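Local coordinates for flagellar basal body protein (Helicobacter pylori, PDB 5NPY) that probably builds the flagellar hook, the curved universal joint that links the rotary motor in the bacterial envelope to the filament, at residues L157-D165 against F494-V502; I195-H204 against S456-L467. All coordinates share one frame; numbering follows the deposited sequence.

Contact 1 (L157-D165 against F494-V502); sequences LNSTARDED and FSNGVVEPV
A buried, mainly polar contact centred on the Glu-500 carboxylate joins the loop leading into helix 162-168, within the hook-protein D1 family region, to the start of strand 499-509. The Glu-500 side chain leaves the strand toward 157-165 and runs extended beyond CG, which carries its carboxylate to the loop backbone. There Ser-159 OG donates to Glu-500 OE2 over 2.6 Å, meeting the syn lone pair of that oxygen; the serine reaches it because OG stands anti to its own N (chi1 -162°). Tyr-185 OH adds weak hydrogen bonds to both of these oxygens. A weak bond runs from Thr-160 N to Glu-500 OE1, 3.4 Å long. Beyond the two segments, Lys-151 NZ forms salt bridges with both Glu-500 OE1 and Asp-165 OD1.

Arg-162 folds back at chi2 and chi3, and this bend brings one guanidinium face against Pro-501 CD, which lies 3.6 Å from Arg-162 CZ and above the centre of that face. Arg-162 NH2 makes a weak, bent bond to Val-499 O (3.1 Å, 120° at the hydrogen), while Arg-162 NH1 forms a salt bridge to Asp-165 OD1 at 2.8 Å. The other oxygen of that aspartate, Asp-165 OD2, accepts from Thr-160 OG1 at 2.6 Å, so Asp-165 ties the loop to the first turn of its own helix.

Leu-157 supplies the apolar flank. Leu-157 CD1 lies 3.5 Å from Val-502 CG1 and 3.9 Å from Phe-494 CE2, and CD2 rests against the Glu-500 carboxylate.

The charges are probably balanced largely within the protein, Lys-151 serving both carboxylates and Arg-162 chiefly Asp-165, which is consistent with both acids being ionised.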
loop_
_atom_site.group_PDB
_atom_site.type_symbol
_atom_site.label_atom_id
_atom_site.label_comp_id
_atom_site.label_asym_id
_atom_site.label_seq_id
_atom_site.Cartn_x
_atom_site.Cartn_y
_atom_site.Cartn_z
ATOM N N LEU A 157 -2.814 -23.988 4.718
ATOM C CA LEU A 157 -2.893 -23.394 3.398
ATOM C C LEU A 157 -1.695 -22.477 3.197
ATOM O O LEU A 157 -1.266 -21.780 4.124
ATOM C CB LEU A 157 -4.207 -22.624 3.220
ATOM C CG LEU A 157 -4.478 -22.015 1.837
ATOM C CD1 LEU A 157 -5.961 -21.904 1.566
ATOM C CD2 LEU A 157 -3.827 -20.648 1.666
ATOM N N ASN A 158 -1.151 -22.497 1.982
ATOM C CA ASN A 158 -0.029 -21.654 1.593
ATOM C C ASN A 158 -0.514 -20.682 0.529
ATOM O O ASN A 158 -0.890 -21.094 -0.576
ATOM C CB ASN A 158 1.152 -22.495 1.098
ATOM C CG ASN A 158 1.825 -23.260 2.223
ATOM O OD1 ASN A 158 1.244 -23.445 3.290
ATOM N ND2 ASN A 158 3.055 -23.703 1.992
ATOM N N SER A 159 -0.494 -19.398 0.873
ATOM C CA SER A 159 -1.075 -18.343 0.052
ATOM C C SER A 159 -0.479 -18.303 -1.354
ATOM O O SER A 159 0.709 -18.565 -1.562
ATOM C CB SER A 159 -0.844 -16.993 0.731
ATOM O OG SER A 159 -1.715 -16.000 0.224
ATOM N N THR A 160 -1.321 -17.944 -2.322
ATOM C CA THR A 160 -0.873 -17.603 -3.665
ATOM C C THR A 160 -1.612 -16.355 -4.129
ATOM O O THR A 160 -2.535 -15.870 -3.469
ATOM C CB THR A 160 -1.094 -18.744 -4.673
ATOM O OG1 THR A 160 -2.476 -19.120 -4.680
ATOM C CG2 THR A 160 -0.239 -19.949 -4.337
ATOM N N ALA A 161 -1.194 -15.842 -5.286
ATOM C CA ALA A 161 -1.792 -14.657 -5.887
ATOM C C ALA A 161 -3.006 -15.041 -6.722
ATOM O O ALA A 161 -2.973 -16.023 -7.467
ATOM C CB ALA A 161 -0.771 -13.918 -6.757
ATOM N N ARG A 162 -4.073 -14.242 -6.603
ATOM C CA ARG A 162 -5.350 -14.590 -7.223
ATOM C C ARG A 162 -5.249 -14.685 -8.742
ATOM O O ARG A 162 -6.002 -15.445 -9.362
ATOM C CB ARG A 162 -6.419 -13.565 -6.832
ATOM C CG ARG A 162 -7.841 -14.008 -7.132
ATOM C CD ARG A 162 -8.213 -15.264 -6.351
ATOM N NE ARG A 162 -8.184 -15.053 -4.905
ATOM C CZ ARG A 162 -7.258 -15.537 -4.078
ATOM N NH1 ARG A 162 -6.258 -16.291 -4.531
ATOM N NH2 ARG A 162 -7.338 -15.270 -2.780
ATOM N N ASP A 163 -4.333 -13.925 -9.352
ATOM C CA ASP A 163 -4.172 -13.961 -10.804
ATOM C C ASP A 163 -3.756 -15.350 -11.285
ATOM O O ASP A 163 -4.376 -15.916 -12.192
ATOM C CB ASP A 163 -3.147 -12.910 -11.246
ATOM C CG ASP A 163 -3.687 -11.491 -11.168
ATOM O OD1 ASP A 163 -4.915 -11.307 -11.313
ATOM O OD2 ASP A 163 -2.878 -10.557 -10.974
ATOM N N GLU A 164 -2.702 -15.918 -10.680
ATOM C CA GLU A 164 -2.222 -17.229 -11.110
ATOM C C GLU A 164 -3.182 -18.347 -10.706
ATOM O O GLU A 164 -3.282 -19.354 -11.418
ATOM C CB GLU A 164 -0.812 -17.492 -10.564
ATOM C CG GLU A 164 -0.655 -17.346 -9.046
ATOM C CD GLU A 164 0.766 -16.942 -8.618
ATOM O OE1 GLU A 164 1.527 -16.431 -9.472
ATOM O OE2 GLU A 164 1.120 -17.130 -7.425
ATOM N N ASP A 165 -3.899 -18.189 -9.585
ATOM C CA ASP A 165 -4.945 -19.149 -9.237
ATOM C C ASP A 165 -5.952 -19.280 -10.368
ATOM O O ASP A 165 -6.216 -20.387 -10.857
ATOM C CB ASP A 165 -5.658 -18.733 -7.947
ATOM C CG ASP A 165 -4.869 -19.079 -6.700
ATOM O OD1 ASP A 165 -5.296 -18.686 -5.587
ATOM O OD2 ASP A 165 -3.810 -19.734 -6.832
ATOM N N PHE A 494 -10.813 -17.923 6.404
ATOM C CA PHE A 494 -10.066 -18.065 7.641
ATOM C C PHE A 494 -10.353 -16.887 8.560
ATOM O O PHE A 494 -11.010 -15.915 8.179
ATOM C CB PHE A 494 -8.563 -18.200 7.361
ATOM C CG PHE A 494 -8.191 -19.487 6.689
ATOM C CD1 PHE A 494 -7.611 -20.515 7.413
ATOM C CD2 PHE A 494 -8.442 -19.678 5.331
ATOM C CE1 PHE A 494 -7.273 -21.708 6.798
ATOM C CE2 PHE A 494 -8.113 -20.864 4.709
ATOM C CZ PHE A 494 -7.524 -21.878 5.437
ATOM N N SER A 495 -9.857 -16.991 9.797
ATOM C CA SER A 495 -10.123 -15.957 10.795
ATOM C C SER A 495 -9.498 -14.620 10.421
ATOM O O SER A 495 -10.043 -13.567 10.759
ATOM C CB SER A 495 -9.605 -16.404 12.152
ATOM O OG SER A 495 -8.396 -17.123 11.990
ATOM N N ASN A 496 -8.361 -14.634 9.743
ATOM C CA ASN A 496 -7.741 -13.377 9.367
ATOM C C ASN A 496 -8.464 -12.685 8.225
ATOM O O ASN A 496 -7.970 -11.676 7.700
ATOM C CB ASN A 496 -6.273 -13.605 9.007
ATOM C CG ASN A 496 -6.090 -14.699 7.974
ATOM O OD1 ASN A 496 -7.038 -15.076 7.284
ATOM N ND2 ASN A 496 -4.863 -15.226 7.869
ATOM N N GLY A 497 -9.623 -13.178 7.799
ATOM C CA GLY A 497 -10.342 -12.520 6.733
ATOM C C GLY A 497 -9.818 -12.804 5.347
ATOM O O GLY A 497 -10.131 -12.056 4.415
ATOM N N VAL A 498 -9.028 -13.865 5.178
ATOM C CA VAL A 498 -8.526 -14.272 3.872
ATOM C C VAL A 498 -9.423 -15.372 3.329
ATOM O O VAL A 498 -9.756 -16.328 4.042
ATOM C CB VAL A 498 -7.067 -14.751 3.944
ATOM C CG1 VAL A 498 -6.591 -15.096 2.570
ATOM C CG2 VAL A 498 -6.188 -13.680 4.553
ATOM N N VAL A 499 -9.809 -15.230 2.064
ATOM C CA VAL A 499 -10.619 -16.202 1.344
ATOM C C VAL A 499 -9.882 -16.530 0.051
ATOM O O VAL A 499 -9.786 -15.683 -0.847
ATOM C CB VAL A 499 -12.028 -15.671 1.052
ATOM C CG1 VAL A 499 -12.758 -16.608 0.114
ATOM C CG2 VAL A 499 -12.796 -15.488 2.353
ATOM N N GLU A 500 -9.352 -17.743 -0.042
ATOM C CA GLU A 500 -8.645 -18.135 -1.248
ATOM C C GLU A 500 -9.215 -19.451 -1.748
ATOM O O GLU A 500 -9.452 -20.367 -0.956
ATOM C CB GLU A 500 -7.133 -18.301 -1.014
ATOM C CG GLU A 500 -6.462 -17.101 -0.372
ATOM C CD GLU A 500 -4.949 -17.201 -0.384
ATOM O OE1 GLU A 500 -4.414 -18.241 -0.831
ATOM O OE2 GLU A 500 -4.298 -16.229 0.051
ATOM N N PRO A 501 -9.439 -19.573 -3.050
ATOM C CA PRO A 501 -9.802 -20.875 -3.600
ATOM C C PRO A 501 -8.651 -21.853 -3.420
ATOM O O PRO A 501 -7.487 -21.456 -3.331
ATOM C CB PRO A 501 -10.072 -20.573 -5.076
ATOM C CG PRO A 501 -9.259 -19.353 -5.356
ATOM C CD PRO A 501 -9.284 -18.549 -4.098
ATOM N N VAL A 502 -8.995 -23.138 -3.332
ATOM C CA VAL A 502 -7.999 -24.203 -3.227
ATOM C C VAL A 502 -8.176 -25.298 -4.267
ATOM O O VAL A 502 -7.218 -26.041 -4.529
ATOM C CB VAL A 502 -8.003 -24.814 -1.807
ATOM C CG1 VAL A 502 -7.860 -23.723 -0.756
ATOM C CG2 VAL A 502 -9.281 -25.617 -1.567
#

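Contact 2 (I195-H204 against S456-L467); sequences ISVNLNPKDH and SSDLSYQDSKLL
Asn-198 overlaps Gln-462, Asn-198 CB lying 3.3 Å from Gln-462 OE1 with the two amide planes turned 61° apart. With CG anti to the backbone N (chi1 -178°), the Asn-198 amide enters the bend of 456-467 and uses both ends. Asn-198 OD1 accepts from Leu-459 N at 2.7 Å and Ser-457 OG at 2.9 Å, each donor in the carbonyl plane on a lone pair. Asn-198 ND2 donates one N-H to Leu-459 O, nearly straight at 167°, and the other to Asp-463 O, from above that carbonyl plane.

This bend leads into strand 465-471, an edge strand of a four-stranded mixed sheet, antiparallel to 192-198. Asn-198 and Lys-465 form a hydrogen-bonded pair; Val-197 and Leu-466 are the adjoining non-hydrogen-bonded pair. Along the other side of 192-198, Ser-457 N bonds to Val-197 O and Leu-199 N to Ser-457 O.

Past the strand, Asn-200 ND2 donates to Gln-462 O at 2.6 Å, while its OD1 closes an Asx turn onto Lys-202 N. Ser-464 OG accepts from Asn-200 N and donates to a water that also bonds to Asn-200 O and His-204 N. Asp-203 OD1 takes Ser-464 N from above its carboxylate plane.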
loop_
_atom_site.group_PDB
_atom_site.type_symbol
_atom_site.label_atom_id
_atom_site.label_comp_id
_atom_site.label_asym_id
_atom_site.label_seq_id
_atom_site.Cartn_x
_atom_site.Cartn_y
_atom_site.Cartn_z
ATOM N N ILE A 195 2.515 1.701 -0.721
ATOM C CA ILE A 195 1.346 2.461 -0.279
ATOM C C ILE A 195 1.009 3.526 -1.315
ATOM O O ILE A 195 1.880 4.075 -2.002
ATOM C CB ILE A 195 1.515 3.118 1.112
ATOM C CG1 ILE A 195 2.657 4.134 1.103
ATOM C CG2 ILE A 195 1.663 2.045 2.194
ATOM C CD1 ILE A 195 2.753 4.989 2.356
ATOM N N SER A 196 -0.279 3.782 -1.450
ATOM C CA SER A 196 -0.780 4.942 -2.166
ATOM C C SER A 196 -1.319 5.896 -1.112
ATOM O O SER A 196 -2.178 5.516 -0.313
ATOM C CB SER A 196 -1.851 4.562 -3.193
ATOM O OG SER A 196 -2.728 3.529 -2.752
ATOM N N VAL A 197 -0.773 7.109 -1.089
ATOM C CA VAL A 197 -1.139 8.158 -0.146
ATOM C C VAL A 197 -1.270 9.461 -0.919
ATOM O O VAL A 197 -0.484 9.747 -1.833
ATOM C CB VAL A 197 -0.092 8.294 0.991
ATOM C CG1 VAL A 197 1.323 8.580 0.439
ATOM C CG2 VAL A 197 -0.476 9.356 1.946
ATOM N N ASN A 198 -2.262 10.250 -0.565
ATOM C CA ASN A 198 -2.353 11.598 -1.080
ATOM C C ASN A 198 -1.838 12.519 0.004
ATOM O O ASN A 198 -2.161 12.332 1.180
ATOM C CB ASN A 198 -3.786 11.942 -1.480
ATOM C CG ASN A 198 -3.880 13.318 -2.064
ATOM O OD1 ASN A 198 -3.545 13.505 -3.237
ATOM N ND2 ASN A 198 -4.379 14.275 -1.291
ATOM N N LEU A 199 -1.015 13.490 -0.378
ATOM C CA LEU A 199 -0.426 14.419 0.582
ATOM C C LEU A 199 -0.921 15.817 0.251
ATOM O O LEU A 199 -0.538 16.389 -0.771
ATOM C CB LEU A 199 1.101 14.354 0.557
ATOM C CG LEU A 199 1.803 13.023 0.947
ATOM C CD1 LEU A 199 3.294 13.129 0.750
ATOM C CD2 LEU A 199 1.532 12.595 2.365
ATOM N N ASN A 200 -1.769 16.354 1.101
ATOM C CA ASN A 200 -2.336 17.674 0.854
ATOM C C ASN A 200 -1.585 18.703 1.676
ATOM O O ASN A 200 -1.438 18.534 2.899
ATOM C CB ASN A 200 -3.824 17.694 1.208
ATOM C CG ASN A 200 -4.540 18.980 0.734
ATOM O OD1 ASN A 200 -4.128 20.085 1.057
ATOM N ND2 ASN A 200 -5.617 18.818 -0.026
ATOM N N PRO A 201 -1.096 19.775 1.047
ATOM C CA PRO A 201 -0.221 20.728 1.760
ATOM C C PRO A 201 -0.946 21.638 2.736
ATOM O O PRO A 201 -0.286 22.448 3.400
ATOM C CB PRO A 201 0.414 21.547 0.616
ATOM C CG PRO A 201 -0.557 21.404 -0.549
ATOM C CD PRO A 201 -1.186 20.033 -0.403
ATOM N N LYS A 202 -2.273 21.529 2.862
ATOM C CA LYS A 202 -3.046 22.426 3.716
ATOM C C LYS A 202 -3.870 21.686 4.766
ATOM O O LYS A 202 -4.794 22.270 5.338
ATOM C CB LYS A 202 -3.969 23.306 2.869
ATOM C CG LYS A 202 -3.319 23.907 1.658
ATOM C CD LYS A 202 -2.834 25.312 1.936
ATOM C CE LYS A 202 -2.363 25.968 0.651
ATOM N NZ LYS A 202 -1.907 27.362 0.866
ATOM N N ASP A 203 -3.577 20.412 5.018
ATOM C CA ASP A 203 -4.279 19.666 6.053
ATOM C C ASP A 203 -3.748 19.769 7.480
ATOM O O ASP A 203 -4.409 20.332 8.356
ATOM C CB ASP A 203 -4.297 18.171 5.738
ATOM C CG ASP A 203 -5.413 17.763 4.808
ATOM O OD1 ASP A 203 -5.742 16.552 4.838
ATOM O OD2 ASP A 203 -5.941 18.620 4.052
ATOM N N HIS A 204 -2.573 19.199 7.737
ATOM C CA HIS A 204 -2.083 19.053 9.098
ATOM C C HIS A 204 -0.771 19.811 9.157
ATOM O O HIS A 204 -0.063 19.942 8.159
ATOM C CB HIS A 204 -1.870 17.618 9.598
ATOM C CG HIS A 204 -3.036 16.707 9.357
ATOM N ND1 HIS A 204 -3.930 16.360 10.348
ATOM C CD2 HIS A 204 -3.451 16.069 8.235
ATOM C CE1 HIS A 204 -4.846 15.549 9.847
ATOM N NE2 HIS A 204 -4.577 15.359 8.566
ATOM N N SER A 456 0.180 7.358 -5.551
ATOM C CA SER A 456 0.278 8.443 -4.594
ATOM C C SER A 456 0.259 9.792 -5.308
ATOM O O SER A 456 0.651 9.916 -6.477
ATOM C CB SER A 456 1.528 8.309 -3.729
ATOM O OG SER A 456 1.515 7.083 -3.022
ATOM N N SER A 457 -0.242 10.806 -4.606
ATOM C CA SER A 457 -0.528 12.071 -5.264
ATOM C C SER A 457 -0.430 13.215 -4.272
ATOM O O SER A 457 -0.409 13.012 -3.058
ATOM C CB SER A 457 -1.901 12.052 -5.924
ATOM O OG SER A 457 -2.833 11.430 -5.062
ATOM N N ASP A 458 -0.321 14.425 -4.824
ATOM C CA ASP A 458 -0.455 15.653 -4.059
ATOM C C ASP A 458 -1.694 16.425 -4.531
ATOM O O ASP A 458 -1.611 17.620 -4.824
ATOM C CB ASP A 458 0.832 16.480 -4.175
ATOM C CG ASP A 458 1.059 17.051 -5.581
ATOM O OD1 ASP A 458 0.582 16.474 -6.573
ATOM O OD2 ASP A 458 1.709 18.107 -5.685
ATOM N N LEU A 459 -2.847 15.743 -4.604
ATOM C CA LEU A 459 -4.096 16.346 -5.083
ATOM C C LEU A 459 -4.647 17.353 -4.085
ATOM O O LEU A 459 -4.846 17.031 -2.909
ATOM C CB LEU A 459 -5.159 15.272 -5.336
ATOM C CG LEU A 459 -4.955 14.296 -6.495
ATOM C CD1 LEU A 459 -6.020 13.176 -6.514
ATOM C CD2 LEU A 459 -4.882 15.047 -7.822
ATOM N N SER A 460 -4.933 18.564 -4.573
ATOM C CA SER A 460 -5.375 19.656 -3.705
ATOM C C SER A 460 -6.801 19.454 -3.206
ATOM O O SER A 460 -7.129 19.862 -2.086
ATOM C CB SER A 460 -5.279 20.992 -4.450
ATOM O OG SER A 460 -4.387 21.889 -3.807
ATOM N N TYR A 461 -7.661 18.830 -4.015
ATOM C CA TYR A 461 -9.069 18.746 -3.670
ATOM C C TYR A 461 -9.355 17.669 -2.631
ATOM O O TYR A 461 -10.435 17.685 -2.042
ATOM C CB TYR A 461 -9.912 18.517 -4.934
ATOM C CG TYR A 461 -9.659 17.189 -5.656
ATOM C CD1 TYR A 461 -8.798 17.109 -6.759
ATOM C CD2 TYR A 461 -10.316 16.027 -5.261
ATOM C CE1 TYR A 461 -8.602 15.900 -7.427
ATOM C CE2 TYR A 461 -10.110 14.815 -5.906
ATOM C CZ TYR A 461 -9.256 14.749 -6.985
ATOM O OH TYR A 461 -9.073 13.529 -7.624
ATOM N N GLN A 462 -8.417 16.750 -2.390
ATOM C CA GLN A 462 -8.585 15.637 -1.468
ATOM C C GLN A 462 -7.768 15.876 -0.197
ATOM O O GLN A 462 -6.661 16.433 -0.252
ATOM C CB GLN A 462 -8.168 14.324 -2.163
ATOM C CG GLN A 462 -8.384 13.007 -1.396
ATOM C CD GLN A 462 -7.958 11.774 -2.224
ATOM O OE1 GLN A 462 -6.835 11.714 -2.727
ATOM N NE2 GLN A 462 -8.860 10.797 -2.368
ATOM N N ASP A 463 -8.308 15.462 0.958
ATOM C CA ASP A 463 -7.512 15.524 2.188
ATOM C C ASP A 463 -6.254 14.662 2.072
ATOM O O ASP A 463 -6.157 13.746 1.241
ATOM C CB ASP A 463 -8.297 15.044 3.422
ATOM C CG ASP A 463 -9.482 15.922 3.757
ATOM O OD1 ASP A 463 -10.121 15.686 4.818
ATOM O OD2 ASP A 463 -9.797 16.846 2.974
ATOM N N SER A 464 -5.274 14.951 2.923
ATOM C CA SER A 464 -4.218 13.957 3.135
ATOM C C SER A 464 -4.858 12.643 3.579
ATOM O O SER A 464 -5.754 12.630 4.432
ATOM C CB SER A 464 -3.207 14.442 4.165
ATOM O OG SER A 464 -2.565 15.615 3.708
ATOM N N LYS A 465 -4.443 11.544 2.958
ATOM C CA LYS A 465 -5.188 10.299 3.104
ATOM C C LYS A 465 -4.328 9.138 2.651
ATOM O O LYS A 465 -3.660 9.234 1.620
ATOM C CB LYS A 465 -6.479 10.324 2.260
ATOM C CG LYS A 465 -7.452 9.200 2.516
ATOM C CD LYS A 465 -8.690 9.295 1.565
ATOM C CE LYS A 465 -9.236 10.728 1.407
ATOM N NZ LYS A 465 -10.068 11.202 2.590
ATOM N N LEU A 466 -4.411 8.024 3.378
ATOM C CA LEU A 466 -3.867 6.766 2.889
ATOM C C LEU A 466 -4.913 6.041 2.043
ATOM O O LEU A 466 -5.972 5.646 2.538
ATOM C CB LEU A 466 -3.388 5.893 4.044
ATOM C CG LEU A 466 -2.856 4.551 3.534
ATOM C CD1 LEU A 466 -1.445 4.733 2.924
ATOM C CD2 LEU A 466 -2.796 3.579 4.694
ATOM N N LEU A 467 -4.608 5.885 0.759
ATOM C CA LEU A 467 -5.522 5.279 -0.200
ATOM C C LEU A 467 -5.531 3.758 -0.105
ATOM O O LEU A 467 -6.600 3.142 -0.006
ATOM C CB LEU A 467 -5.126 5.686 -1.617
ATOM C CG LEU A 467 -4.862 7.177 -1.732
ATOM C CD1 LEU A 467 -4.616 7.488 -3.187
ATOM C CD2 LEU A 467 -6.121 7.947 -1.221
HETATM O O HOH W 1 -1.409 17.037 5.622
HETATM O O HOH W 2 -6.602 14.144 6.814
#

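The contacts lie in separate parts of an elongated chain, their centres 31 Å apart and their nearest atoms about 16 Å apart, and they share no strand or helix. In sequence, contact 2 is nested inside the loop closed by contact 1. Contact 1 is the more buried: a loop and helix start meet a strand mainly through side chains, with charged groups that probably offset one another, helped by Lys-151 from outside the segments. Contact 2 buries about twice the surface, 880 against 416 Å², yet is open to solvent near Asp-203 and His-204, where two waters bridge both segments. Its chemistry is mostly neutral amides, hydroxyls and backbone groups, with Asp-203 a charged acceptor, built on sheet pairing that contact 1 lacks.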